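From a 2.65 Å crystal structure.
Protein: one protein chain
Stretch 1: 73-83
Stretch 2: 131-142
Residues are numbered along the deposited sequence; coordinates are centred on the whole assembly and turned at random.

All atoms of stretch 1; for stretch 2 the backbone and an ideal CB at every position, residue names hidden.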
# COMPACT_ATOMS: atom_id res chain seq x y z
N ILE B 73 16.26 -2.69 -3.61
CA ILE B 73 17.61 -3.15 -3.87
C ILE B 73 18.29 -2.40 -5.01
O ILE B 73 19.45 -2.03 -4.91
CB ILE B 73 17.58 -4.71 -4.12
CG1 ILE B 73 18.30 -5.39 -2.97
CG2 ILE B 73 18.18 -5.10 -5.46
CD1 ILE B 73 17.84 -4.89 -1.62
N ALA B 74 17.54 -2.15 -6.08
CA ALA B 74 18.06 -1.45 -7.25
C ALA B 74 18.45 -0.01 -6.96
O ALA B 74 19.12 0.62 -7.77
CB ALA B 74 17.03 -1.48 -8.38
N ASN B 75 18.04 0.50 -5.80
CA ASN B 75 18.38 1.87 -5.43
C ASN B 75 19.43 1.92 -4.31
O ASN B 75 19.70 2.98 -3.73
CB ASN B 75 17.10 2.65 -5.04
CG ASN B 75 16.21 2.97 -6.25
OD1 ASN B 75 16.65 3.59 -7.21
ND2 ASN B 75 14.96 2.55 -6.19
N GLY B 76 20.02 0.78 -4.01
CA GLY B 76 21.06 0.72 -3.00
C GLY B 76 20.54 0.73 -1.58
O GLY B 76 21.25 1.13 -0.66
N GLY B 77 19.31 0.28 -1.41
CA GLY B 77 18.73 0.26 -0.08
C GLY B 77 18.42 -1.13 0.40
O GLY B 77 18.38 -2.06 -0.40
N LEU B 78 18.20 -1.27 1.70
CA LEU B 78 17.86 -2.56 2.28
C LEU B 78 16.40 -2.54 2.76
O LEU B 78 15.94 -1.55 3.33
CB LEU B 78 18.81 -2.89 3.45
CG LEU B 78 20.21 -3.38 3.09
CD1 LEU B 78 21.00 -3.65 4.34
CD2 LEU B 78 20.09 -4.66 2.27
N PRO B 79 15.65 -3.63 2.50
CA PRO B 79 14.23 -3.77 2.89
C PRO B 79 14.07 -3.90 4.40
O PRO B 79 14.68 -4.76 5.01
CB PRO B 79 13.81 -5.04 2.16
CG PRO B 79 15.06 -5.86 2.18
CD PRO B 79 16.12 -4.84 1.82
N LYS B 80 13.23 -3.04 4.98
CA LYS B 80 13.00 -3.05 6.42
C LYS B 80 11.58 -3.44 6.85
O LYS B 80 11.40 -4.44 7.54
CB LYS B 80 13.36 -1.68 7.01
CG LYS B 80 14.86 -1.36 6.96
CD LYS B 80 15.67 -2.26 7.91
CE LYS B 80 15.32 -1.97 9.37
NZ LYS B 80 15.88 -3.00 10.30
N TRP B 81 10.57 -2.67 6.44
CA TRP B 81 9.19 -2.97 6.85
C TRP B 81 8.21 -3.16 5.70
O TRP B 81 8.36 -2.56 4.64
CB TRP B 81 8.67 -1.86 7.78
CG TRP B 81 9.59 -1.57 8.91
CD1 TRP B 81 9.85 -2.38 9.99
CD2 TRP B 81 10.50 -0.48 9.00
NE1 TRP B 81 10.88 -1.86 10.73
CE2 TRP B 81 11.30 -0.69 10.15
CE3 TRP B 81 10.73 0.66 8.22
CZ2 TRP B 81 12.31 0.19 10.54
CZ3 TRP B 81 11.74 1.54 8.59
CH2 TRP B 81 12.52 1.30 9.74
N ALA B 82 7.20 -3.97 5.93
CA ALA B 82 6.20 -4.24 4.90
C ALA B 82 4.76 -4.28 5.41
O ALA B 82 4.48 -4.78 6.51
CB ALA B 82 6.54 -5.54 4.22
N LEU B 83 3.86 -3.73 4.60
CA LEU B 83 2.42 -3.71 4.88
C LEU B 83 1.74 -4.49 3.74
O LEU B 83 1.86 -4.12 2.56
CB LEU B 83 1.87 -2.28 4.89
CG LEU B 83 2.17 -1.34 6.04
CD1 LEU B 83 1.44 -0.05 5.84
CD2 LEU B 83 1.74 -1.97 7.34
N UNK B 131 3.31 -3.07 0.42
CA UNK B 131 3.97 -1.81 0.70
C UNK B 131 5.26 -2.13 1.42
O UNK B 131 5.28 -2.90 2.36
CB UNK B 131 3.08 -0.87 1.52
N UNK B 132 6.34 -1.52 0.97
CA UNK B 132 7.62 -1.78 1.60
C UNK B 132 8.44 -0.54 1.82
O UNK B 132 8.57 0.31 0.94
CB UNK B 132 8.42 -2.77 0.76
N UNK B 133 9.01 -0.46 3.01
CA UNK B 133 9.86 0.66 3.35
C UNK B 133 11.27 0.15 3.55
O UNK B 133 11.48 -0.87 4.21
CB UNK B 133 9.35 1.39 4.60
N UNK B 134 12.24 0.85 2.96
CA UNK B 134 13.64 0.47 3.08
C UNK B 134 14.58 1.66 3.26
O UNK B 134 14.41 2.69 2.63
CB UNK B 134 14.06 -0.33 1.84
N UNK B 135 15.58 1.51 4.12
CA UNK B 135 16.53 2.59 4.36
C UNK B 135 17.72 2.52 3.38
O UNK B 135 17.95 1.49 2.75
CB UNK B 135 17.03 2.53 5.80
N UNK B 136 18.45 3.63 3.24
CA UNK B 136 19.61 3.70 2.34
C UNK B 136 20.56 4.77 2.83
O UNK B 136 20.14 5.79 3.36
CB UNK B 136 19.18 3.99 0.90
N UNK B 137 21.85 4.54 2.63
CA UNK B 137 22.85 5.51 3.04
C UNK B 137 23.26 6.31 1.83
O UNK B 137 24.10 7.20 1.93
CB UNK B 137 24.06 4.83 3.69
N UNK B 138 22.67 6.01 0.68
CA UNK B 138 22.99 6.71 -0.56
C UNK B 138 22.01 6.33 -1.66
O UNK B 138 22.03 5.20 -2.13
CB UNK B 138 24.42 6.40 -1.00
N UNK B 139 21.16 7.26 -2.08
CA UNK B 139 20.20 6.97 -3.13
C UNK B 139 20.84 6.92 -4.50
O UNK B 139 21.44 7.89 -4.96
CB UNK B 139 19.08 8.01 -3.12
N UNK B 140 20.71 5.78 -5.16
CA UNK B 140 21.25 5.59 -6.50
C UNK B 140 20.03 5.41 -7.41
O UNK B 140 19.21 4.52 -7.17
CB UNK B 140 22.21 4.40 -6.57
N UNK B 141 19.92 6.24 -8.44
CA UNK B 141 18.79 6.16 -9.35
C UNK B 141 19.06 6.09 -10.84
O UNK B 141 20.14 5.68 -11.26
CB UNK B 141 17.90 7.38 -9.10
N UNK B 142 18.09 6.53 -11.64
CA UNK B 142 18.17 6.50 -13.11
C UNK B 142 18.93 7.61 -13.85
O UNK B 142 19.12 7.52 -15.07
CB UNK B 142 16.74 6.50 -13.65

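Two antiparallel strands meet here, and their backbone ladder fixes which face of the sheet the hidden side chains of 131 to 136 take before any identity is known.

Position 131 is a hydrogen-bonded partner of Leu83: Leu83 N donates to its O at 2.8 Å, and its N donates to Leu83 O at 2.8 Å. Its CB lies on the same sheet face as the Leu83 and Trp81 side chains, so a branched aliphatic or an aromatic would suit. The residue is Phe131, chi1 t, whose CD2 lies 3.4 Å from Leu83 CD1.

At position 132 the CB turns to the other face, that of Ala82 and Pro79. Ala82 carries only a methyl, which leaves room for a medium or large apolar chain. Leu132 takes it, its CD1 3.9 Å from Ala82 CB and its CD2 4.0 Å from Pro79 CB.

Position 133 returns to the tryptophan side. Its O accepts from both Lys80 N at 2.9 Å and Trp81 N at 3.0 Å, the signature of the bulge in stretch 1 that shifts the register by one. The ideal CB is 3.9 Å from Trp81 CE3, so a compact apolar residue such as valine, isoleucine or alanine would fit without displacing the indole. Val133 sets CG1 3.8 Å from Trp81 CE3, at the ring edge.

Position 134 pairs with Pro79, the CA atoms 4.3 Å apart. Here the backbone decides: an ideal CB would sit 2.7 Å from Leu78 O, a clash, although phi and psi are ordinary for a strand. Glycine is the natural reading, and Gly134 is found.

Position 135 shares a face with Leu78, whose N donates to its O at 3.0 Å; the return bond, from its own N to Leu78 O at 3.2 Å, is weak. The ideal CB is 4.6 Å from Lys80 CG, so a chain with aliphatic length could lie along the lysine, and an acidic or polar end would suit its charge. Glu135 packs its CG 3.6 Å from Lys80 CG; the contact is between methylenes, with no salt bridge.

Position 136 faces Gly77, where the absence of a side chain leaves space beside the CA. A small residue, such as serine, threonine, alanine or valine, would fit. Thr136 places OG1 3.1 Å from Gly77 CA, and the hydroxyl donates a weak hydrogen bond to Glu135 O.

Positions 137 and 138 have no stretch 1 atom near their CBs, so polar chains are easily accepted: Glu137 and Arg138.

Position 139 points its CB away, yet a long chain could curl back toward Asn75. Phe139 does so, its CE1 3.7 Å from Asn75 OD1.

Position 140 donates a weak hydrogen bond from N to Asn75 O at 3.3 Å, and its CB points sideways beside Gly76. A beta-branched or small apolar residue suits; it is Val140.

Positions 141 and 142 constrain little from this side, and are Gly141 and Arg142.

Stretch 2 (131-142) FLVGETERFVGR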
# COMPACT_ATOMS: atom_id res chain seq x y z
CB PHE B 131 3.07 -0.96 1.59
CG PHE B 131 3.71 0.31 2.12
CD1 PHE B 131 4.16 1.31 1.26
CD2 PHE B 131 3.77 0.52 3.50
CE1 PHE B 131 4.66 2.52 1.77
CE2 PHE B 131 4.27 1.72 4.02
CZ PHE B 131 4.71 2.72 3.15
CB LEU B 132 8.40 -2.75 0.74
CG LEU B 132 9.79 -3.13 1.25
CD1 LEU B 132 9.68 -3.91 2.53
CD2 LEU B 132 10.48 -3.96 0.20
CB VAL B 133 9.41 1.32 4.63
CG1 VAL B 133 10.32 2.51 4.91
CG2 VAL B 133 7.97 1.75 4.51
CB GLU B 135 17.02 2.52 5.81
CG GLU B 135 17.33 1.10 6.25
CD GLU B 135 18.00 1.02 7.62
OE1 GLU B 135 17.52 1.70 8.57
OE2 GLU B 135 19.01 0.26 7.75
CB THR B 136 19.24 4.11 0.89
OG1 THR B 136 18.23 3.24 0.38
CG2 THR B 136 20.47 4.04 -0.02
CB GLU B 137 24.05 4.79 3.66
CG GLU B 137 25.18 5.70 4.15
CD GLU B 137 26.39 4.91 4.68
OE1 GLU B 137 27.52 5.48 4.71
OE2 GLU B 137 26.20 3.72 5.06
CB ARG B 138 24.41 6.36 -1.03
CG ARG B 138 24.80 7.10 -2.30
CD ARG B 138 25.88 6.39 -3.12
NE ARG B 138 25.87 6.90 -4.50
CZ ARG B 138 26.13 6.19 -5.59
NH1 ARG B 138 26.44 4.89 -5.52
NH2 ARG B 138 26.04 6.78 -6.77
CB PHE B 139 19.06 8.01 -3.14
CG PHE B 139 18.02 7.77 -4.22
CD1 PHE B 139 17.04 6.79 -4.07
CD2 PHE B 139 18.03 8.53 -5.38
CE1 PHE B 139 16.07 6.58 -5.07
CE2 PHE B 139 17.06 8.33 -6.39
CZ PHE B 139 16.08 7.35 -6.23
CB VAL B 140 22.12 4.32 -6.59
CG1 VAL B 140 22.84 4.29 -7.92
CG2 VAL B 140 23.09 4.28 -5.45
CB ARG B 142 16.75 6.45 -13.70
CG ARG B 142 15.82 5.39 -13.12
CD ARG B 142 14.44 5.42 -13.80
NE ARG B 142 13.47 4.53 -13.14
CZ ARG B 142 12.25 4.26 -13.60
NH1 ARG B 142 11.82 4.81 -14.74
NH2 ARG B 142 11.45 3.44 -12.93
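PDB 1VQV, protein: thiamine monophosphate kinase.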